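Local coordinates for protein D-isomer specific 2-hydroxyacid dehydrogenase NAD-binding (Xanthobacter autotrophicus, PDB 4XA8) that probably interconverts D-2-hydroxy acids and 2-keto acids with a nicotinamide cofactor, and binds NADPH, at residues L10-A15 / Y54-K59; D48-R53 / F68-L73; K72-L77 / P91-T96; V239-L244 / D259-E264. All blocks are in the same frame, centred on the assembly; numbering follows the deposited sequence.

Contact 1 (L10-A15 / Y54-K59); sequences LVFYSA and YALVWK
F12 and L56 both carry CG anti to the backbone N (chi1 180° and 174°), so their side chains leave neighbouring strands side by side and point the same way. The strands 10-13 and 54-57 lie next to each other in the parallel five-stranded sheet of a flavodoxin-like domain, the domain that in D-2-hydroxyacid dehydrogenases accompanies the NAD-binding Rossmann domain. Residue pairs L10/Y54, V11/A55, F12/L56 and Y13/V57 match in register. V11 sits between two residues of the partner strand: its N donates to Y54 O at 2.9 Å, and its O accepts L56 N almost along the C=O axis. Y13 repeats the pattern two residues on, giving N to L56 O and taking W58 N on its O at 2.8 Å. CA-H groups of L10, A55, F12 and V57 add close contacts to the same carbonyls.

On the face of L10, F12, Y54 and L56, branch CD2 of L56 comes to the ring edge of F12, 3.7 Å from CD2 of that ring; I297 of helix 290-306 covers L56 there. The other face is lined by V11, A55, Y13 and V57. V11 holds CG1 in the crowded position between N and carbonyl carbon, which sets it 3.8 Å from A55 CB. The Y13 ring, with CG anti to N, swings out beyond V57 to meet W58 O in its plane, and its OH is bound by G41 N. Beyond the Y13-W58 bond, a water bridges the backbones, accepting from A15 N at 2.8 Å and donating to W58 O at 2.6 Å.

Contact 2 (D48-R53 / F68-L73); sequences DPEEVR and FPNLKL
V52 and F68 form the apolar centre, their side chains crossing obliquely. V52 CB comes within 3.6 Å of F68 CD1, and both methyl branches straddle the same ring corner, CG1 near CD1 and CG, CG2 near CD1 and CE1. F68 turns its CG anti to its own carbonyl carbon (chi1 -50°), which carries the ring toward V52; P49 CB reaches CD1 as well, while P49 O lies at the ring edge in plane. V11 of the neighbouring strand and F64, edge-to-face, enclose the ring further.

Outside this cluster, backbone polar atoms are bridged by water and by direct hydrogen bonds. A water gives hydrogens to P49 O and V52 O and accepts from N70 N, joining the 3-10 turn to the beta turn F68-L71. The N70 amide donates ND2 to E50 O at 2.7 Å, nearly straight (177°) and on a carbonyl lone pair. R53 O takes K72 N at 2.8 Å, also on a lone pair, with L73 N adding a weak bond.

At the polar edge the R53 and K72 chains run side by side, NH2 of R53 3.7 Å from CE of K72. Their like charges lie close, a repulsion probably eased by E305, which forms a salt bridge with R53 NH2; S7 O takes NH1. A 3-10 segment leading into strand 52-57 is thus packed against the type I turn preceding strand 73-76 in the parallel sheet of the flavodoxin-like domain.

Contact 3 (K72-L77 / P91-T96); sequences KLVINL and PDVPVT
Segments 72-76 and 93-96 run the same way, 34° apart end to end, and their parallel pairing brings edge strand 95-97 onto strand 73-76 of the five-stranded, flavodoxin-like sheet. V74 pairs with V95 and I75 with T96. V74 N donates to P94 O in an almost straight bond (177°), T96 N returns to V74 O at 2.8 Å, and N76 N closes the run on T96 O.

V74 and V93 cross at about a right angle, CG2 to CG2 at 4.2 Å, while V74 CB lies beside V95 CG2. Nearer the start of the pairing, the P94 ring lies alongside the K72 backbone, with CD 3.3 Å from K72 O. On the opposite face, T96 and I75 stand side by side, and L73 crosses T96 with its CD1. N300 of helix 290-306 covers this L73-T96 face, and N76 on the far end lies close to R97, seen to bind NADPH.

T96 keeps OG1 between its N and its carbonyl carbon (chi1 52°), so the hydroxyl turns back to its neighbour strand. There V74 O is gripped twice, by T96 N and by OG1, which reaches it at 3.0 Å on a lone pair.

Contact 4 (V239-L244 / D259-E264); sequences VDEAAL and DVFEVE
E241 and E262 carry most of the buried area, and they do so by exchanging carboxylates for backbone amides. Their side chains slide past each other in opposite directions, with carboxylate planes only 15° apart. E241 has CG anti to its N (chi1 -167°) and an extended chain, which takes OE2 to E262 N at 3.0 Å. E262, extended too, sends OE2 back to E241 N at 3.1 Å. Each N-H approaches from above the carboxylate plane, yet both bonds are close to straight. E262 OE2 also rests 3.4 Å from E241 CB, so the aliphatic part of one chain supports the acid of the other.

F261 completes the group: its ring presents an edge to E241 OE2, and W134 of the second subunit packs on F261. The other oxygen of E241 receives a water, 2.7 Å from OE1, which in turn accepts V263 N. Nearby, F261 N is taken by E264 OE2.

E241 opens helix 241-250, after the N-cap D240, whose OD1 accepts A243 N at 2.9 Å. E262 thus binds another first-turn amide, E241 N. The reciprocal pair ties this helix to the loop that begins with D259, an NADPH-binding residue of the Rossmann-type domain. Accepting at the helix N-terminus, E262 is probably stabilised as a carboxylate by the helix dipole; the loop amide and the water probably keep E241 ionised.

Overall arrangement
Three of the contacts belong to one five-stranded parallel sheet. Contact 1 joins strands 9-13 and 52-57, contact 2 gathers the turns at the start of strand 52-57 and before strand 73-76, and contact 3 adds edge strand 95-97. Their centres lie 10 to 12 Å apart; contacts 1 and 2 alternate along the chain, and contact 3 starts on K72 and L73, which contact 2 also uses. Contact 4 comes last in sequence and belongs to the Rossmann-type domain with its seven-stranded sheet, its centre 23 Å from contact 1 but nearest atoms only about 4 Å apart. The two domains probably enclose the cofactor between them, as in the family: R97 and S286 lie near contacts 1 and 3, and D259 is in contact 4.

Contact 1 (L10-A15 / Y54-K59)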
loop_
_atom_site.group_PDB
_atom_site.type_symbol
_atom_site.label_atom_id
_atom_site.label_comp_id
_atom_site.label_asym_id
_atom_site.label_seq_id
_atom_site.Cartn_x
_atom_site.Cartn_y
_atom_site.Cartn_z
ATOM N N LEU A 10 27.161 -16.337 22.137
ATOM C CA LEU A 10 26.283 -15.205 21.921
ATOM C C LEU A 10 24.947 -15.438 22.583
ATOM O O LEU A 10 24.350 -16.505 22.422
ATOM C CB LEU A 10 26.039 -14.996 20.424
ATOM C CG LEU A 10 25.175 -13.774 20.103
ATOM C CD1 LEU A 10 25.605 -13.140 18.786
ATOM C CD2 LEU A 10 23.694 -14.164 20.086
ATOM N N VAL A 11 24.463 -14.421 23.293
ATOM C CA VAL A 11 23.123 -14.428 23.874
ATOM C C VAL A 11 22.218 -13.451 23.112
ATOM O O VAL A 11 22.620 -12.324 22.832
ATOM C CB VAL A 11 23.119 -14.071 25.393
ATOM C CG1 VAL A 11 23.528 -12.622 25.640
ATOM C CG2 VAL A 11 21.737 -14.285 25.987
ATOM N N PHE A 12 21.008 -13.907 22.824
ATOM C CA PHE A 12 19.982 -13.144 22.131
ATOM C C PHE A 12 18.823 -12.801 23.069
ATOM O O PHE A 12 18.276 -13.699 23.777
ATOM C CB PHE A 12 19.372 -14.041 21.040
ATOM C CG PHE A 12 18.284 -13.382 20.232
ATOM C CD1 PHE A 12 16.971 -13.411 20.645
ATOM C CD2 PHE A 12 18.591 -12.739 19.035
ATOM C CE1 PHE A 12 15.966 -12.830 19.859
ATOM C CE2 PHE A 12 17.594 -12.132 18.275
ATOM C CZ PHE A 12 16.283 -12.209 18.690
ATOM N N TYR A 13 18.412 -11.535 23.052
ATOM C CA TYR A 13 17.184 -11.153 23.725
ATOM C C TYR A 13 16.350 -10.188 22.867
ATOM O O TYR A 13 16.804 -9.094 22.490
ATOM C CB TYR A 13 17.419 -10.507 25.108
ATOM C CG TYR A 13 16.108 -10.227 25.798
ATOM C CD1 TYR A 13 15.399 -9.066 25.524
ATOM C CD2 TYR A 13 15.541 -11.145 26.678
ATOM C CE1 TYR A 13 14.164 -8.815 26.103
ATOM C CE2 TYR A 13 14.308 -10.899 27.280
ATOM C CZ TYR A 13 13.625 -9.727 26.984
ATOM O OH TYR A 13 12.388 -9.444 27.548
ATOM N N SER A 14 15.103 -10.557 22.628
ATOM C CA SER A 14 14.134 -9.575 22.115
ATOM C C SER A 14 12.690 -10.050 22.319
ATOM O O SER A 14 12.397 -11.197 22.082
ATOM C CB SER A 14 14.388 -9.282 20.646
ATOM O OG SER A 14 13.355 -8.436 20.126
ATOM N N ALA A 15 11.803 -9.169 22.770
ATOM C CA ALA A 15 10.354 -9.504 22.840
ATOM C C ALA A 15 9.646 -9.267 21.504
ATOM O O ALA A 15 8.459 -9.617 21.364
ATOM C CB ALA A 15 9.685 -8.682 23.932
ATOM N N TYR A 54 29.071 -12.076 23.767
ATOM C CA TYR A 54 28.384 -11.183 22.847
ATOM C C TYR A 54 26.901 -11.192 23.192
ATOM O O TYR A 54 26.367 -12.236 23.578
ATOM C CB TYR A 54 28.651 -11.636 21.405
ATOM C CG TYR A 54 29.996 -12.336 21.225
ATOM C CD1 TYR A 54 31.198 -11.618 21.223
ATOM C CD2 TYR A 54 30.068 -13.721 21.109
ATOM C CE1 TYR A 54 32.416 -12.257 21.073
ATOM C CE2 TYR A 54 31.284 -14.376 20.975
ATOM C CZ TYR A 54 32.449 -13.639 20.961
ATOM O OH TYR A 54 33.641 -14.299 20.834
ATOM N N ALA A 55 26.264 -10.023 23.100
ATOM C CA ALA A 55 24.819 -9.875 23.308
ATOM C C ALA A 55 24.156 -9.157 22.129
ATOM O O ALA A 55 24.550 -8.049 21.767
ATOM C CB ALA A 55 24.560 -9.128 24.618
ATOM N N LEU A 56 23.168 -9.822 21.530
ATOM C CA LEU A 56 22.342 -9.258 20.473
ATOM C C LEU A 56 20.964 -9.033 21.059
ATOM O O LEU A 56 20.281 -9.987 21.414
ATOM C CB LEU A 56 22.280 -10.239 19.295
ATOM C CG LEU A 56 21.342 -9.899 18.132
ATOM C CD1 LEU A 56 21.822 -8.617 17.498
ATOM C CD2 LEU A 56 21.349 -11.063 17.144
ATOM N N VAL A 57 20.569 -7.777 21.207
ATOM C CA VAL A 57 19.416 -7.460 22.041
ATOM C C VAL A 57 18.508 -6.352 21.517
ATOM O O VAL A 57 18.946 -5.438 20.786
ATOM C CB VAL A 57 19.851 -7.026 23.466
ATOM C CG1 VAL A 57 20.678 -8.078 24.166
ATOM C CG2 VAL A 57 20.607 -5.712 23.404
ATOM N N TRP A 58 17.238 -6.420 21.935
ATOM C CA TRP A 58 16.331 -5.275 21.864
ATOM C C TRP A 58 15.633 -5.045 23.230
ATOM O O TRP A 58 14.945 -5.923 23.757
ATOM C CB TRP A 58 15.308 -5.446 20.748
ATOM C CG TRP A 58 14.413 -4.263 20.570
ATOM C CD1 TRP A 58 13.162 -4.096 21.107
ATOM C CD2 TRP A 58 14.701 -3.055 19.850
ATOM N NE1 TRP A 58 12.638 -2.888 20.719
ATOM C CE2 TRP A 58 13.565 -2.220 19.964
ATOM C CE3 TRP A 58 15.810 -2.595 19.126
ATOM C CZ2 TRP A 58 13.499 -0.951 19.363
ATOM C CZ3 TRP A 58 15.746 -1.333 18.528
ATOM C CH2 TRP A 58 14.597 -0.528 18.652
ATOM N N LYS A 59 15.857 -3.869 23.809
ATOM C CA LYS A 59 15.269 -3.472 25.111
ATOM C C LYS A 59 15.201 -4.591 26.170
ATOM O O LYS A 59 14.117 -4.926 26.639
ATOM C CB LYS A 59 13.892 -2.877 24.883
ATOM C CG LYS A 59 13.957 -1.633 24.031
ATOM C CD LYS A 59 12.679 -0.811 24.176
ATOM C CE LYS A 59 12.411 0.034 22.947
ATOM N NZ LYS A 59 10.947 0.093 22.678
HETATM O O HOH W 1 12.431 -6.583 23.508
#

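Contact 2 (D48-R53 / F68-L73)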
loop_
_atom_site.group_PDB
_atom_site.type_symbol
_atom_site.label_atom_id
_atom_site.label_comp_id
_atom_site.label_asym_id
_atom_site.label_seq_id
_atom_site.Cartn_x
_atom_site.Cartn_y
_atom_site.Cartn_z
ATOM N N ASP A 48 26.423 -21.736 31.207
ATOM C CA ASP A 48 27.352 -20.931 32.025
ATOM C C ASP A 48 27.451 -19.481 31.535
ATOM O O ASP A 48 27.966 -19.224 30.449
ATOM C CB ASP A 48 28.749 -21.593 32.053
ATOM C CG ASP A 48 29.717 -20.915 33.023
ATOM O OD1 ASP A 48 29.434 -19.789 33.509
ATOM O OD2 ASP A 48 30.776 -21.518 33.291
ATOM N N PRO A 49 26.951 -18.521 32.331
ATOM C CA PRO A 49 26.936 -17.127 31.827
ATOM C C PRO A 49 28.328 -16.482 31.678
ATOM O O PRO A 49 28.491 -15.514 30.951
ATOM C CB PRO A 49 26.084 -16.368 32.869
ATOM C CG PRO A 49 26.017 -17.248 34.059
ATOM C CD PRO A 49 26.201 -18.667 33.592
ATOM N N GLU A 50 29.326 -17.025 32.351
ATOM C CA GLU A 50 30.702 -16.580 32.150
ATOM C C GLU A 50 31.202 -16.828 30.727
ATOM O O GLU A 50 32.131 -16.156 30.284
ATOM C CB GLU A 50 31.634 -17.241 33.184
ATOM C CG GLU A 50 31.348 -16.748 34.590
ATOM C CD GLU A 50 32.436 -17.104 35.577
ATOM O OE1 GLU A 50 32.340 -18.195 36.172
ATOM O OE2 GLU A 50 33.368 -16.284 35.751
ATOM N N GLU A 51 30.573 -17.754 30.002
ATOM C CA GLU A 51 31.005 -18.082 28.635
ATOM C C GLU A 51 30.412 -17.147 27.600
ATOM O O GLU A 51 30.796 -17.199 26.433
ATOM C CB GLU A 51 30.676 -19.546 28.292
ATOM C CG GLU A 51 31.518 -20.542 29.078
ATOM C CD GLU A 51 31.157 -22.002 28.815
ATOM O OE1 GLU A 51 31.963 -22.894 29.149
ATOM O OE2 GLU A 51 30.067 -22.274 28.286
ATOM N N VAL A 52 29.477 -16.288 28.019
ATOM C CA VAL A 52 28.772 -15.376 27.119
ATOM C C VAL A 52 29.595 -14.128 26.898
ATOM O O VAL A 52 29.941 -13.416 27.843
ATOM C CB VAL A 52 27.412 -14.956 27.711
ATOM C CG1 VAL A 52 26.771 -13.882 26.862
ATOM C CG2 VAL A 52 26.500 -16.164 27.799
ATOM N N ARG A 53 29.912 -13.854 25.646
ATOM C CA ARG A 53 30.794 -12.738 25.336
ATOM C C ARG A 53 30.180 -11.713 24.386
ATOM O O ARG A 53 30.684 -10.599 24.252
ATOM C CB ARG A 53 32.105 -13.281 24.790
ATOM C CG ARG A 53 32.862 -14.088 25.831
ATOM C CD ARG A 53 34.026 -14.816 25.208
ATOM N NE ARG A 53 35.193 -13.955 25.046
ATOM C CZ ARG A 53 36.354 -14.347 24.525
ATOM N NH1 ARG A 53 36.520 -15.594 24.092
ATOM N NH2 ARG A 53 37.354 -13.481 24.418
ATOM N N PHE A 68 26.355 -11.182 32.734
ATOM C CA PHE A 68 27.393 -11.632 31.800
ATOM C C PHE A 68 28.649 -10.825 32.043
ATOM O O PHE A 68 28.892 -9.839 31.343
ATOM C CB PHE A 68 26.878 -11.440 30.347
ATOM C CG PHE A 68 25.502 -12.016 30.121
ATOM C CD1 PHE A 68 25.296 -13.379 30.217
ATOM C CD2 PHE A 68 24.415 -11.193 29.822
ATOM C CE1 PHE A 68 24.036 -13.921 30.029
ATOM C CE2 PHE A 68 23.159 -11.729 29.650
ATOM C CZ PHE A 68 22.964 -13.095 29.742
ATOM N N PRO A 69 29.449 -11.207 33.075
ATOM C CA PRO A 69 30.611 -10.389 33.425
ATOM C C PRO A 69 31.677 -10.268 32.313
ATOM O O PRO A 69 32.333 -9.243 32.236
ATOM C CB PRO A 69 31.169 -11.067 34.699
ATOM C CG PRO A 69 30.650 -12.449 34.695
ATOM C CD PRO A 69 29.393 -12.470 33.829
ATOM N N ASN A 70 31.793 -11.270 31.433
ATOM C CA ASN A 70 32.818 -11.310 30.371
ATOM C C ASN A 70 32.338 -10.815 28.986
ATOM O O ASN A 70 33.010 -11.026 27.956
ATOM C CB ASN A 70 33.332 -12.749 30.252
ATOM C CG ASN A 70 33.920 -13.253 31.539
ATOM O OD1 ASN A 70 34.591 -12.506 32.244
ATOM N ND2 ASN A 70 33.677 -14.522 31.864
ATOM N N LEU A 71 31.176 -10.164 28.963
ATOM C CA LEU A 71 30.668 -9.490 27.747
ATOM C C LEU A 71 31.720 -8.538 27.131
ATOM O O LEU A 71 32.345 -7.699 27.841
ATOM C CB LEU A 71 29.423 -8.695 28.118
ATOM C CG LEU A 71 28.334 -8.371 27.129
ATOM C CD1 LEU A 71 27.848 -9.653 26.474
ATOM C CD2 LEU A 71 27.239 -7.668 27.927
ATOM N N LYS A 72 31.910 -8.692 25.822
ATOM C CA LYS A 72 32.898 -7.940 25.043
ATOM C C LYS A 72 32.287 -7.041 23.968
ATOM O O LYS A 72 32.977 -6.141 23.450
ATOM C CB LYS A 72 33.882 -8.931 24.405
ATOM C CG LYS A 72 34.676 -9.754 25.449
ATOM C CD LYS A 72 36.142 -9.941 25.068
ATOM C CE LYS A 72 36.974 -10.360 26.278
ATOM N NZ LYS A 72 38.364 -9.821 26.269
ATOM N N LEU A 73 31.013 -7.297 23.641
ATOM C CA LEU A 73 30.347 -6.720 22.486
ATOM C C LEU A 73 28.830 -6.760 22.677
ATOM O O LEU A 73 28.262 -7.804 23.028
ATOM C CB LEU A 73 30.754 -7.500 21.218
ATOM C CG LEU A 73 30.095 -7.081 19.892
ATOM C CD1 LEU A 73 30.433 -5.627 19.594
ATOM C CD2 LEU A 73 30.545 -7.974 18.733
HETATM O O HOH W 2 29.889 -13.441 30.571
#

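Contact 3 (K72-L77 / P91-T96)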
loop_
_atom_site.group_PDB
_atom_site.type_symbol
_atom_site.label_atom_id
_atom_site.label_comp_id
_atom_site.label_asym_id
_atom_site.label_seq_id
_atom_site.Cartn_x
_atom_site.Cartn_y
_atom_site.Cartn_z
ATOM N N LYS A 72 31.910 -8.692 25.822
ATOM C CA LYS A 72 32.898 -7.940 25.043
ATOM C C LYS A 72 32.287 -7.041 23.968
ATOM O O LYS A 72 32.977 -6.141 23.450
ATOM C CB LYS A 72 33.882 -8.931 24.405
ATOM C CG LYS A 72 34.676 -9.754 25.449
ATOM C CD LYS A 72 36.142 -9.941 25.068
ATOM C CE LYS A 72 36.974 -10.360 26.278
ATOM N NZ LYS A 72 38.364 -9.821 26.269
ATOM N N LEU A 73 31.013 -7.297 23.641
ATOM C CA LEU A 73 30.347 -6.720 22.486
ATOM C C LEU A 73 28.830 -6.760 22.677
ATOM O O LEU A 73 28.262 -7.804 23.028
ATOM C CB LEU A 73 30.754 -7.500 21.218
ATOM C CG LEU A 73 30.095 -7.081 19.892
ATOM C CD1 LEU A 73 30.433 -5.627 19.594
ATOM C CD2 LEU A 73 30.545 -7.974 18.733
ATOM N N VAL A 74 28.176 -5.617 22.482
ATOM C CA VAL A 74 26.719 -5.555 22.376
ATOM C C VAL A 74 26.314 -5.145 20.971
ATOM O O VAL A 74 26.961 -4.283 20.352
ATOM C CB VAL A 74 26.119 -4.561 23.385
ATOM C CG1 VAL A 74 24.618 -4.401 23.162
ATOM C CG2 VAL A 74 26.387 -5.051 24.773
ATOM N N ILE A 75 25.259 -5.783 20.478
ATOM C CA ILE A 75 24.698 -5.488 19.169
ATOM C C ILE A 75 23.207 -5.194 19.354
ATOM O O ILE A 75 22.462 -6.031 19.840
ATOM C CB ILE A 75 24.863 -6.653 18.150
ATOM C CG1 ILE A 75 26.305 -7.192 18.104
ATOM C CG2 ILE A 75 24.429 -6.176 16.769
ATOM C CD1 ILE A 75 26.545 -8.453 18.924
ATOM N N ASN A 76 22.789 -3.994 18.995
ATOM C CA ASN A 76 21.408 -3.587 19.140
ATOM C C ASN A 76 20.608 -3.998 17.890
ATOM O O ASN A 76 21.032 -3.740 16.768
ATOM C CB ASN A 76 21.347 -2.065 19.374
ATOM C CG ASN A 76 19.987 -1.591 19.852
ATOM O OD1 ASN A 76 19.361 -0.743 19.224
ATOM N ND2 ASN A 76 19.515 -2.151 20.937
ATOM N N LEU A 77 19.459 -4.638 18.069
ATOM C CA LEU A 77 18.678 -5.175 16.931
ATOM C C LEU A 77 17.899 -4.130 16.131
ATOM O O LEU A 77 16.679 -4.208 16.022
ATOM C CB LEU A 77 17.688 -6.255 17.381
ATOM C CG LEU A 77 18.244 -7.640 17.633
ATOM C CD1 LEU A 77 17.368 -8.467 18.567
ATOM C CD2 LEU A 77 18.425 -8.320 16.283
ATOM N N PRO A 91 27.753 -2.483 30.362
ATOM C CA PRO A 91 29.174 -2.440 30.704
ATOM C C PRO A 91 29.976 -1.520 29.771
ATOM O O PRO A 91 29.425 -0.907 28.852
ATOM C CB PRO A 91 29.610 -3.908 30.580
ATOM C CG PRO A 91 28.657 -4.518 29.615
ATOM C CD PRO A 91 27.433 -3.637 29.504
ATOM N N ASP A 92 31.272 -1.428 30.036
ATOM C CA ASP A 92 32.165 -0.530 29.319
ATOM C C ASP A 92 32.715 -1.202 28.045
ATOM O O ASP A 92 33.904 -1.486 27.949
ATOM C CB ASP A 92 33.300 -0.123 30.269
ATOM C CG ASP A 92 34.130 0.979 29.719
ATOM O OD1 ASP A 92 33.742 1.558 28.687
ATOM O OD2 ASP A 92 35.180 1.269 30.312
ATOM N N VAL A 93 31.840 -1.467 27.074
ATOM C CA VAL A 93 32.223 -2.222 25.871
ATOM C C VAL A 93 31.647 -1.603 24.602
ATOM O O VAL A 93 30.726 -0.786 24.668
ATOM C CB VAL A 93 31.780 -3.716 25.937
ATOM C CG1 VAL A 93 32.293 -4.366 27.211
ATOM C CG2 VAL A 93 30.271 -3.859 25.820
ATOM N N PRO A 94 32.187 -1.997 23.435
ATOM C CA PRO A 94 31.602 -1.534 22.181
ATOM C C PRO A 94 30.124 -1.943 22.024
ATOM O O PRO A 94 29.736 -3.073 22.369
ATOM C CB PRO A 94 32.451 -2.218 21.107
ATOM C CG PRO A 94 33.688 -2.670 21.792
ATOM C CD PRO A 94 33.340 -2.888 23.225
ATOM N N VAL A 95 29.343 -0.991 21.518
ATOM C CA VAL A 95 27.941 -1.157 21.218
ATOM C C VAL A 95 27.759 -0.881 19.732
ATOM O O VAL A 95 28.156 0.170 19.233
ATOM C CB VAL A 95 27.083 -0.188 22.052
ATOM C CG1 VAL A 95 25.597 -0.402 21.769
ATOM C CG2 VAL A 95 27.375 -0.418 23.529
ATOM N N THR A 96 27.182 -1.830 19.022
ATOM C CA THR A 96 26.994 -1.686 17.602
ATOM C C THR A 96 25.508 -1.724 17.274
ATOM O O THR A 96 24.679 -2.209 18.074
ATOM C CB THR A 96 27.715 -2.804 16.844
ATOM O OG1 THR A 96 27.329 -4.067 17.394
ATOM C CG2 THR A 96 29.218 -2.629 16.937
#

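Contact 4 (V239-L244 / D259-E264)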
loop_
_atom_site.group_PDB
_atom_site.type_symbol
_atom_site.label_atom_id
_atom_site.label_comp_id
_atom_site.label_asym_id
_atom_site.label_seq_id
_atom_site.Cartn_x
_atom_site.Cartn_y
_atom_site.Cartn_z
ATOM N N VAL A 239 5.539 10.311 19.996
ATOM C CA VAL A 239 4.138 10.594 20.070
ATOM C C VAL A 239 3.660 10.327 21.480
ATOM O O VAL A 239 4.028 9.315 22.080
ATOM C CB VAL A 239 3.371 9.749 19.038
ATOM C CG1 VAL A 239 1.884 9.974 19.161
ATOM C CG2 VAL A 239 3.818 10.130 17.634
ATOM N N ASP A 240 2.874 11.255 22.024
ATOM C CA ASP A 240 2.189 11.021 23.298
ATOM C C ASP A 240 1.006 10.091 23.060
ATOM O O ASP A 240 0.030 10.489 22.450
ATOM C CB ASP A 240 1.696 12.355 23.880
ATOM C CG ASP A 240 1.194 12.230 25.290
ATOM O OD1 ASP A 240 0.072 11.739 25.500
ATOM O OD2 ASP A 240 1.915 12.647 26.204
ATOM N N GLU A 241 1.097 8.851 23.511
ATOM C CA GLU A 241 0.110 7.842 23.143
ATOM C C GLU A 241 -1.257 8.184 23.738
ATOM O O GLU A 241 -2.271 8.037 23.065
ATOM C CB GLU A 241 0.567 6.448 23.584
ATOM C CG GLU A 241 -0.227 5.283 22.991
ATOM C CD GLU A 241 0.565 3.964 22.945
ATOM O OE1 GLU A 241 0.184 2.992 23.655
ATOM O OE2 GLU A 241 1.550 3.895 22.168
ATOM N N ALA A 242 -1.272 8.701 24.967
ATOM C CA ALA A 242 -2.506 9.075 25.625
ATOM C C ALA A 242 -3.219 10.130 24.789
ATOM O O ALA A 242 -4.413 10.010 24.501
ATOM C CB ALA A 242 -2.240 9.579 27.033
ATOM N N ALA A 243 -2.481 11.134 24.353
ATOM C CA ALA A 243 -3.069 12.225 23.566
ATOM C C ALA A 243 -3.567 11.746 22.196
ATOM O O ALA A 243 -4.582 12.216 21.700
ATOM C CB ALA A 243 -2.063 13.364 23.389
ATOM N N LEU A 244 -2.821 10.838 21.585
ATOM C CA LEU A 244 -3.236 10.209 20.324
ATOM C C LEU A 244 -4.578 9.466 20.470
ATOM O O LEU A 244 -5.495 9.621 19.670
ATOM C CB LEU A 244 -2.129 9.262 19.803
ATOM C CG LEU A 244 -2.497 8.494 18.515
ATOM C CD1 LEU A 244 -2.716 9.414 17.335
ATOM C CD2 LEU A 244 -1.426 7.461 18.147
ATOM N N ASP A 259 2.781 1.577 13.764
ATOM C CA ASP A 259 3.747 0.465 13.706
ATOM C C ASP A 259 4.643 0.340 14.949
ATOM O O ASP A 259 5.436 -0.602 15.047
ATOM C CB ASP A 259 4.680 0.644 12.485
ATOM C CG ASP A 259 5.478 -0.586 12.159
ATOM O OD1 ASP A 259 4.893 -1.675 12.073
ATOM O OD2 ASP A 259 6.707 -0.472 11.931
ATOM N N VAL A 260 4.543 1.308 15.854
ATOM C CA VAL A 260 5.406 1.447 16.999
ATOM C C VAL A 260 4.578 2.035 18.175
ATOM O O VAL A 260 3.596 2.759 17.945
ATOM C CB VAL A 260 6.574 2.398 16.725
ATOM C CG1 VAL A 260 7.484 1.909 15.600
ATOM C CG2 VAL A 260 6.036 3.800 16.358
ATOM N N PHE A 261 4.922 1.668 19.418
ATOM C CA PHE A 261 4.047 1.976 20.548
ATOM C C PHE A 261 4.890 2.289 21.747
ATOM O O PHE A 261 6.050 1.933 21.781
ATOM C CB PHE A 261 3.099 0.809 20.839
ATOM C CG PHE A 261 2.307 0.404 19.627
ATOM C CD1 PHE A 261 2.833 -0.475 18.720
ATOM C CD2 PHE A 261 1.118 1.014 19.338
ATOM C CE1 PHE A 261 2.135 -0.811 17.571
ATOM C CE2 PHE A 261 0.414 0.695 18.205
ATOM C CZ PHE A 261 0.940 -0.228 17.318
ATOM N N GLU A 262 4.292 2.908 22.748
ATOM C CA GLU A 262 5.029 3.170 23.965
ATOM C C GLU A 262 5.533 1.897 24.627
ATOM O O GLU A 262 6.705 1.871 25.001
ATOM C CB GLU A 262 4.243 4.025 24.949
ATOM C CG GLU A 262 4.543 5.486 24.703
ATOM C CD GLU A 262 3.627 6.403 25.469
ATOM O OE1 GLU A 262 3.088 5.925 26.530
ATOM O OE2 GLU A 262 3.478 7.581 25.001
ATOM N N VAL A 263 4.693 0.857 24.733
ATOM C CA VAL A 263 5.118 -0.447 25.268
ATOM C C VAL A 263 4.876 -1.514 24.192
ATOM O O VAL A 263 3.803 -1.523 23.594
ATOM C CB VAL A 263 4.337 -0.807 26.544
ATOM C CG1 VAL A 263 4.750 -2.195 27.078
ATOM C CG2 VAL A 263 4.577 0.260 27.619
ATOM N N GLU A 264 5.883 -2.346 23.928
ATOM C CA GLU A 264 5.843 -3.372 22.863
ATOM C C GLU A 264 6.352 -4.730 23.337
ATOM O O GLU A 264 7.395 -4.807 24.015
ATOM C CB GLU A 264 6.725 -2.921 21.701
ATOM C CG GLU A 264 6.278 -1.628 21.030
ATOM C CD GLU A 264 7.245 -1.174 19.947
ATOM O OE1 GLU A 264 8.292 -1.834 19.798
ATOM O OE2 GLU A 264 6.997 -0.146 19.261
HETATM O O HOH W 3 1.778 0.985 24.353
#